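Local coordinates for beta-fructofuranosidase (Bifidobacterium adolescentis, PDB 6NOB), which probably hydrolyses terminal non-reducing beta-fructofuranoside residues, as in sucrose, at residues 590-595 with 603-608; 532-537 with 583-588; 429-434 with 599-604. All coordinates share one frame; numbering follows the deposited sequence.

Contact 1 of 3, residues 590-595 with 603-608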
loop_
_atom_site.group_PDB
_atom_site.type_symbol
_atom_site.label_atom_id
_atom_site.label_comp_id
_atom_site.label_asym_id
_atom_site.label_seq_id
_atom_site.Cartn_x
_atom_site.Cartn_y
_atom_site.Cartn_z
ATOM N N ASN A 590 14.342 0.476 9.093
ATOM C CA ASN A 590 13.260 -0.017 9.938
ATOM C C ASN A 590 12.326 -0.978 9.209
ATOM O O ASN A 590 11.166 -1.121 9.612
ATOM C CB ASN A 590 12.446 1.147 10.524
ATOM C CG ASN A 590 11.746 1.975 9.458
ATOM O OD1 ASN A 590 11.895 1.732 8.259
ATOM N ND2 ASN A 590 10.971 2.962 9.895
ATOM N N VAL A 591 12.795 -1.639 8.154
ATOM C CA VAL A 591 11.974 -2.592 7.416
ATOM C C VAL A 591 12.909 -3.535 6.671
ATOM O O VAL A 591 13.958 -3.125 6.169
ATOM C CB VAL A 591 10.993 -1.868 6.460
ATOM C CG1 VAL A 591 11.751 -1.001 5.457
ATOM C CG2 VAL A 591 10.085 -2.865 5.745
ATOM N N VAL A 592 12.528 -4.810 6.622
ATOM C CA VAL A 592 13.290 -5.835 5.922
ATOM C C VAL A 592 12.418 -6.410 4.817
ATOM O O VAL A 592 11.193 -6.495 4.946
ATOM C CB VAL A 592 13.779 -6.949 6.880
ATOM C CG1 VAL A 592 12.631 -7.860 7.290
ATOM C CG2 VAL A 592 14.903 -7.756 6.246
ATOM N N GLU A 593 13.057 -6.770 3.705
ATOM C CA GLU A 593 12.402 -7.492 2.618
ATOM C C GLU A 593 13.378 -8.543 2.114
ATOM O O GLU A 593 14.498 -8.209 1.712
ATOM C CB GLU A 593 11.975 -6.550 1.485
ATOM C CG GLU A 593 11.059 -5.418 1.935
ATOM C CD GLU A 593 10.428 -4.672 0.780
ATOM O OE1 GLU A 593 9.618 -5.283 0.053
ATOM O OE2 GLU A 593 10.737 -3.474 0.602
ATOM N N VAL A 594 12.960 -9.805 2.145
ATOM C CA VAL A 594 13.831 -10.939 1.863
ATOM C C VAL A 594 13.266 -11.708 0.677
ATOM O O VAL A 594 12.060 -11.976 0.621
ATOM C CB VAL A 594 13.972 -11.856 3.092
ATOM C CG1 VAL A 594 14.827 -13.066 2.760
ATOM C CG2 VAL A 594 14.553 -11.082 4.268
ATOM N N PHE A 595 14.137 -12.071 -0.261
ATOM C CA PHE A 595 13.762 -12.843 -1.437
ATOM C C PHE A 595 14.637 -14.085 -1.514
ATOM O O PHE A 595 15.867 -13.988 -1.464
ATOM C CB PHE A 595 13.887 -11.991 -2.705
ATOM C CG PHE A 595 13.042 -10.752 -2.665
ATOM C CD1 PHE A 595 13.537 -9.575 -2.125
ATOM C CD2 PHE A 595 11.736 -10.775 -3.129
ATOM C CE1 PHE A 595 12.752 -8.441 -2.067
ATOM C CE2 PHE A 595 10.947 -9.644 -3.075
ATOM C CZ PHE A 595 11.456 -8.474 -2.545
ATOM N N GLY A 603 9.600 -12.531 1.728
ATOM C CA GLY A 603 9.179 -12.296 3.098
ATOM C C GLY A 603 9.655 -10.966 3.644
ATOM O O GLY A 603 10.828 -10.613 3.488
ATOM N N SER A 604 8.760 -10.226 4.297
ATOM C CA SER A 604 9.068 -8.861 4.704
ATOM C C SER A 604 8.209 -8.473 5.900
ATOM O O SER A 604 7.144 -9.050 6.137
ATOM C CB SER A 604 8.849 -7.880 3.548
ATOM O OG SER A 604 7.514 -7.926 3.086
ATOM N N MET A 605 8.688 -7.476 6.645
ATOM C CA MET A 605 7.990 -6.961 7.819
ATOM C C MET A 605 8.722 -5.730 8.333
ATOM O O MET A 605 9.907 -5.526 8.051
ATOM C CB MET A 605 7.894 -8.009 8.933
ATOM C CG MET A 605 9.219 -8.290 9.627
ATOM S SD MET A 605 9.093 -9.593 10.867
ATOM C CE MET A 605 8.657 -10.991 9.836
ATOM N N LEU A 606 7.999 -4.916 9.100
ATOM C CA LEU A 606 8.615 -3.794 9.793
ATOM C C LEU A 606 9.466 -4.294 10.952
ATOM O O LEU A 606 9.063 -5.192 11.696
ATOM C CB LEU A 606 7.548 -2.834 10.318
ATOM C CG LEU A 606 6.587 -2.204 9.309
ATOM C CD1 LEU A 606 5.624 -1.266 10.020
ATOM C CD2 LEU A 606 7.354 -1.472 8.221
ATOM N N PHE A 607 10.652 -3.707 11.103
ATOM C CA PHE A 607 11.510 -4.014 12.245
ATOM C C PHE A 607 12.450 -2.836 12.453
ATOM O O PHE A 607 13.369 -2.634 11.654
ATOM C CB PHE A 607 12.290 -5.303 12.023
ATOM C CG PHE A 607 13.158 -5.682 13.187
ATOM C CD1 PHE A 607 14.474 -5.250 13.259
ATOM C CD2 PHE A 607 12.652 -6.450 14.223
ATOM C CE1 PHE A 607 15.270 -5.587 14.338
ATOM C CE2 PHE A 607 13.444 -6.792 15.303
ATOM C CZ PHE A 607 14.754 -6.360 15.360
ATOM N N GLN A 608 12.236 -2.083 13.529
ATOM C CA GLN A 608 13.028 -0.886 13.807
ATOM C C GLN A 608 14.415 -1.285 14.296
ATOM O O GLN A 608 14.599 -1.654 15.458
ATOM C CB GLN A 608 12.321 -0.008 14.834
ATOM C CG GLN A 608 13.034 1.304 15.111
ATOM C CD GLN A 608 13.153 2.170 13.870
ATOM O OE1 GLN A 608 12.151 2.643 13.333
ATOM N NE2 GLN A 608 14.381 2.381 13.408
#
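V592 and M605 form a hydrogen-bonded pair at the middle of an antiparallel hairpin. V592 N donates to M605 O at 3.1 Å, almost straight at hydrogen (177°) and nearly along the C=O axis, and M605 N returns a bond to V592 O at 3.2 Å. V594 and G603 make the next such pair, with G603 N lying 2.8 Å from V594 O in the carbonyl plane. E593–S604, between these two, and V591–L606, on the far side of V592–M605, are the non-hydrogen-bonded pairs. V591 CG2, anti to the backbone N, reaches L606 CD2 at 3.9 Å. S604 CB lies 3.7 Å from E593 CG. On the opposite face, V592 CG1 touches M605 CG more loosely. The regular pairing ends at N590, whose O takes F607 N at 3.0 Å with the donor 61° out of the carbonyl plane, a skewed bond. Beyond it the Q608 chain bends at chi2, turning CD back toward N590 CB, and Q608 OE1 comes to 3.2 Å from that CB, the two amide planes being 57° apart. In the second shell, E593 is fixed by a salt bridge to R476 and by hydrogen bonds to H121 and L474 N. V591, E593, S604 and L606 pack on F454 of strand 448-454, V592 meets L550 of strand 547-555 from the other face, and strand 582-588 flanks 591-595 on the side away from 603-606.

Contact 2 of 3, residues 532-537 with 583-588; sequences AIMVLA and VEVFFD
L536 O is hydrogen-bonded by Y520 OH, outside the contact, while L536 CD2 makes a loose touch on V585 CG1 at 4.3 Å. No hydrogen bond crosses between the segments; the closest approach of M534, L536 and A537 to V583, V585 and F587 is apolar, A537 CB to F587 CZ at 3.5 Å. A537 CB sits over one face of the F587 ring, 3.4 Å above its plane and displaced toward the rim. CB is 3.9 Å from the ring centroid, the line to it 27° off the ring normal. That is a CH-pi contact, and CE1 and CE2 flank CZ at nearly equal distances from the methyl. M534 carries the other end. Its chain bends at chi3 (69°), turning CE aside from the line of the chain. M534 SD lies 3.9 Å from V583 CG1 where the two side chains slide past each other in opposite directions, whereas M534 and V585 meet tip to tip, CE to CG2 at 4.1 Å. L536 and A537 can both point at the opposing strand because they form a classic beta bulge facing L550. The segments run 27° from parallel with axes 8.7 Å apart, too far for backbone pairing, as expected of strands in two stacked sheets. V592 packs beside L536, V585 and F587. E584, which points away, is held by Y494 and Y521, and D588 by residues 119-121. The chemistry across the contact is thus dispersive, depending on the fit of methyl, thioether and ring, while the charged groups are satisfied elsewhere.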
loop_
_atom_site.group_PDB
_atom_site.type_symbol
_atom_site.label_atom_id
_atom_site.label_comp_id
_atom_site.label_asym_id
_atom_site.label_seq_id
_atom_site.Cartn_x
_atom_site.Cartn_y
_atom_site.Cartn_z
ATOM N N ALA A 532 21.414 -22.926 9.419
ATOM C CA ALA A 532 22.106 -21.663 9.225
ATOM C C ALA A 532 21.336 -20.550 9.919
ATOM O O ALA A 532 20.139 -20.672 10.191
ATOM C CB ALA A 532 22.282 -21.341 7.736
ATOM N N ILE A 533 22.041 -19.454 10.191
ATOM C CA ILE A 533 21.470 -18.304 10.882
ATOM C C ILE A 533 22.059 -17.030 10.288
ATOM O O ILE A 533 23.265 -16.947 10.034
ATOM C CB ILE A 533 21.724 -18.379 12.404
ATOM C CG1 ILE A 533 21.167 -17.140 13.106
ATOM C CG2 ILE A 533 23.206 -18.554 12.703
ATOM C CD1 ILE A 533 20.606 -17.431 14.479
ATOM N N MET A 534 21.197 -16.040 10.056
ATOM C CA MET A 534 21.606 -14.734 9.549
ATOM C C MET A 534 21.012 -13.662 10.453
ATOM O O MET A 534 19.797 -13.439 10.441
ATOM C CB MET A 534 21.160 -14.534 8.098
ATOM C CG MET A 534 22.014 -15.269 7.072
ATOM S SD MET A 534 21.349 -15.178 5.395
ATOM C CE MET A 534 21.588 -13.442 5.019
ATOM N N VAL A 535 21.862 -13.007 11.242
ATOM C CA VAL A 535 21.443 -11.879 12.068
ATOM C C VAL A 535 21.346 -10.654 11.163
ATOM O O VAL A 535 22.359 -10.148 10.678
ATOM C CB VAL A 535 22.417 -11.637 13.226
ATOM C CG1 VAL A 535 22.017 -10.395 14.010
ATOM C CG2 VAL A 535 22.483 -12.858 14.133
ATOM N N LEU A 536 20.123 -10.179 10.930
ATOM C CA LEU A 536 19.912 -9.079 9.998
ATOM C C LEU A 536 19.950 -7.716 10.681
ATOM O O LEU A 536 20.483 -6.756 10.113
ATOM C CB LEU A 536 18.577 -9.258 9.269
ATOM C CG LEU A 536 18.298 -10.641 8.672
ATOM C CD1 LEU A 536 16.939 -10.664 7.985
ATOM C CD2 LEU A 536 19.398 -11.048 7.700
ATOM N N ALA A 537 19.396 -7.608 11.886
ATOM C CA ALA A 537 19.351 -6.331 12.583
ATOM C C ALA A 537 19.035 -6.565 14.051
ATOM O O ALA A 537 18.458 -7.589 14.431
ATOM C CB ALA A 537 18.315 -5.386 11.965
ATOM N N VAL A 583 19.766 -16.290 -0.774
ATOM C CA VAL A 583 19.082 -15.378 0.134
ATOM C C VAL A 583 19.456 -13.958 -0.265
ATOM O O VAL A 583 20.638 -13.589 -0.233
ATOM C CB VAL A 583 19.445 -15.646 1.602
ATOM C CG1 VAL A 583 18.795 -14.604 2.497
ATOM C CG2 VAL A 583 19.019 -17.047 2.009
ATOM N N GLU A 584 18.457 -13.167 -0.648
ATOM C CA GLU A 584 18.646 -11.769 -1.004
ATOM C C GLU A 584 17.899 -10.907 0.004
ATOM O O GLU A 584 16.695 -11.092 0.208
ATOM C CB GLU A 584 18.157 -11.495 -2.430
ATOM C CG GLU A 584 18.700 -10.213 -3.023
ATOM C CD GLU A 584 18.380 -10.051 -4.499
ATOM O OE1 GLU A 584 17.190 -10.124 -4.872
ATOM O OE2 GLU A 584 19.324 -9.849 -5.289
ATOM N N VAL A 585 18.612 -9.976 0.637
ATOM C CA VAL A 585 18.085 -9.209 1.761
ATOM C C VAL A 585 18.193 -7.721 1.462
ATOM O O VAL A 585 19.269 -7.232 1.100
ATOM C CB VAL A 585 18.827 -9.536 3.071
ATOM C CG1 VAL A 585 18.229 -8.753 4.228
ATOM C CG2 VAL A 585 18.785 -11.030 3.349
ATOM N N PHE A 586 17.080 -7.006 1.618
ATOM C CA PHE A 586 17.054 -5.546 1.656
ATOM C C PHE A 586 16.618 -5.139 3.059
ATOM O O PHE A 586 15.470 -5.384 3.446
ATOM C CB PHE A 586 16.092 -4.960 0.622
ATOM C CG PHE A 586 16.482 -5.201 -0.812
ATOM C CD1 PHE A 586 16.214 -6.412 -1.428
ATOM C CD2 PHE A 586 17.076 -4.196 -1.556
ATOM C CE1 PHE A 586 16.554 -6.627 -2.751
ATOM C CE2 PHE A 586 17.422 -4.404 -2.881
ATOM C CZ PHE A 586 17.159 -5.623 -3.479
ATOM N N PHE A 587 17.517 -4.519 3.820
ATOM C CA PHE A 587 17.158 -3.934 5.107
ATOM C C PHE A 587 17.371 -2.431 5.044
ATOM O O PHE A 587 18.488 -1.969 4.789
ATOM C CB PHE A 587 17.962 -4.528 6.262
ATOM C CG PHE A 587 17.534 -4.003 7.600
ATOM C CD1 PHE A 587 16.365 -4.456 8.189
ATOM C CD2 PHE A 587 18.273 -3.026 8.249
ATOM C CE1 PHE A 587 15.951 -3.964 9.413
ATOM C CE2 PHE A 587 17.864 -2.529 9.473
ATOM C CZ PHE A 587 16.700 -2.998 10.055
ATOM N N ASP A 588 16.304 -1.673 5.305
ATOM C CA ASP A 588 16.291 -0.224 5.121
ATOM C C ASP A 588 15.881 0.438 6.442
ATOM O O ASP A 588 14.756 0.918 6.591
ATOM C CB ASP A 588 15.357 0.162 3.971
ATOM C CG ASP A 588 15.375 1.647 3.670
ATOM O OD1 ASP A 588 16.343 2.331 4.065
ATOM O OD2 ASP A 588 14.416 2.127 3.030
#

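Contact 3 of 3, residues 429-434 with 599-604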
loop_
_atom_site.group_PDB
_atom_site.type_symbol
_atom_site.label_atom_id
_atom_site.label_comp_id
_atom_site.label_asym_id
_atom_site.label_seq_id
_atom_site.Cartn_x
_atom_site.Cartn_y
_atom_site.Cartn_z
ATOM N N CYS A 429 1.670 -14.310 -0.830
ATOM C CA CYS A 429 2.588 -13.433 -1.554
ATOM C C CYS A 429 3.824 -13.098 -0.730
ATOM O O CYS A 429 4.888 -12.825 -1.296
ATOM C CB CYS A 429 1.888 -12.131 -1.948
ATOM S SG CYS A 429 0.528 -12.285 -3.125
ATOM N N ASP A 430 3.701 -13.099 0.595
ATOM C CA ASP A 430 4.769 -12.637 1.476
ATOM C C ASP A 430 4.675 -13.404 2.785
ATOM O O ASP A 430 3.644 -13.340 3.462
ATOM C CB ASP A 430 4.656 -11.130 1.717
ATOM C CG ASP A 430 5.912 -10.540 2.324
ATOM O OD1 ASP A 430 6.195 -10.826 3.508
ATOM O OD2 ASP A 430 6.616 -9.792 1.612
ATOM N N PHE A 431 5.740 -14.120 3.144
ATOM C CA PHE A 431 5.703 -14.991 4.312
ATOM C C PHE A 431 6.061 -14.270 5.609
ATOM O O PHE A 431 6.201 -14.924 6.647
ATOM C CB PHE A 431 6.604 -16.220 4.098
ATOM C CG PHE A 431 8.088 -15.934 4.104
ATOM C CD1 PHE A 431 8.799 -15.875 5.296
ATOM C CD2 PHE A 431 8.783 -15.793 2.912
ATOM C CE1 PHE A 431 10.165 -15.633 5.300
ATOM C CE2 PHE A 431 10.151 -15.556 2.906
ATOM C CZ PHE A 431 10.843 -15.475 4.101
ATOM N N GLY A 432 6.194 -12.946 5.579
ATOM C CA GLY A 432 6.352 -12.179 6.800
ATOM C C GLY A 432 5.012 -11.771 7.380
ATOM O O GLY A 432 4.088 -12.586 7.447
ATOM N N THR A 433 4.884 -10.513 7.799
ATOM C CA THR A 433 3.602 -9.996 8.256
ATOM C C THR A 433 3.527 -8.501 7.981
ATOM O O THR A 433 4.532 -7.788 8.056
ATOM C CB THR A 433 3.365 -10.272 9.747
ATOM O OG1 THR A 433 2.040 -9.854 10.101
ATOM C CG2 THR A 433 4.379 -9.535 10.611
ATOM N N GLY A 434 2.323 -8.035 7.652
ATOM C CA GLY A 434 2.086 -6.627 7.434
ATOM C C GLY A 434 2.229 -6.164 6.002
ATOM O O GLY A 434 1.943 -4.993 5.716
ATOM N N GLY A 599 13.279 -15.222 -5.865
ATOM C CA GLY A 599 11.886 -14.842 -5.839
ATOM C C GLY A 599 10.901 -15.983 -5.745
ATOM O O GLY A 599 9.697 -15.747 -5.899
ATOM N N GLN A 600 11.372 -17.212 -5.522
ATOM C CA GLN A 600 10.459 -18.326 -5.295
ATOM C C GLN A 600 9.510 -18.020 -4.145
ATOM O O GLN A 600 8.322 -18.364 -4.195
ATOM C CB GLN A 600 11.258 -19.600 -5.023
ATOM C CG GLN A 600 10.433 -20.867 -4.967
ATOM C CD GLN A 600 11.292 -22.095 -4.748
ATOM O OE1 GLN A 600 12.512 -22.054 -4.924
ATOM N NE2 GLN A 600 10.662 -23.195 -4.351
ATOM N N THR A 601 10.015 -17.357 -3.108
ATOM C CA THR A 601 9.192 -16.831 -2.034
ATOM C C THR A 601 9.802 -15.519 -1.561
ATOM O O THR A 601 11.014 -15.305 -1.669
ATOM C CB THR A 601 9.067 -17.832 -0.874
ATOM O OG1 THR A 601 8.099 -17.357 0.070
ATOM C CG2 THR A 601 10.403 -18.019 -0.179
ATOM N N ALA A 602 8.946 -14.629 -1.069
ATOM C CA ALA A 602 9.366 -13.336 -0.549
ATOM C C ALA A 602 8.812 -13.160 0.857
ATOM O O ALA A 602 7.693 -13.591 1.145
ATOM C CB ALA A 602 8.888 -12.191 -1.446
ATOM N N GLY A 603 9.600 -12.531 1.728
ATOM C CA GLY A 603 9.179 -12.296 3.098
ATOM C C GLY A 603 9.655 -10.966 3.644
ATOM O O GLY A 603 10.828 -10.613 3.488
ATOM N N SER A 604 8.760 -10.226 4.297
ATOM C CA SER A 604 9.068 -8.861 4.704
ATOM C C SER A 604 8.209 -8.473 5.900
ATOM O O SER A 604 7.144 -9.050 6.137
ATOM C CB SER A 604 8.849 -7.880 3.548
ATOM O OG SER A 604 7.514 -7.926 3.086
HETATM O O HOH W 1 6.147 -15.218 -2.254
#
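The F431 ring receives G603 CA over one face, 3.6 Å from the centroid and 19° off the normal, a CH-pi contact made close by the absence of a side chain at G603. A602 O and T601 OG1 approach the same ring obliquely, OG1 at 3.3 Å from CD2, and OG1 is hydrogen-bonded to S575 O. F431 CG, between the backbone N and the carbonyl carbon (chi1 70°), is put on the side of strand 601-604, 3.8 Å from A602 O. The other flat group, the D430 carboxylate, is gripped from several directions. OD1 accepts S604 N at 2.7 Å on its syn lone pair, and G432 N at 3.0 Å on its anti side, the latter closing an Asx turn. OD2 takes S604 OG at 2.5 Å from above the carboxylate plane and forms a salt bridge with R476, so the buried charge is probably well compensated. Backbone bonds complete the docking: F431 N to A602 O at 2.8 Å, and a weak one from T433 N to S604 O. A water bridges C429 O (2.9 Å) to A602 N. Segment 429-434 links strands 418-428 and 435-442 of different propeller sheets, and strand 601-606 lies at one end of its sheet. Such docking of an inter-blade turn on an outer strand of the C-terminal sandwich fits the two-domain build of family 32 glycoside hydrolases.

In the fold
The contacts lead from the propeller into the beta sandwich. Contact 3 meets the outer strand 601-606, contact 1 pairs that strand with 591-596, and contact 2 packs the next strand, 582-588, against the second sheet. Contacts 1 and 3 share G603 and S604, their centres about 9 Å apart, and M605 CB lies 3.5 Å from T433 O. Contacts 1 and 2, again about 9 Å between centres, are joined by probable backbone hydrogen bonds, among them E593 N to F586 O at 2.8 Å. Contacts 2 and 3 do not touch, their nearest atoms about 7 Å apart. R476 links contacts 1 and 3 through E593 and D430. The Q608 side chain of contact 1 is about 9 Å from a bound PEG (di(hydroxyethyl)ether).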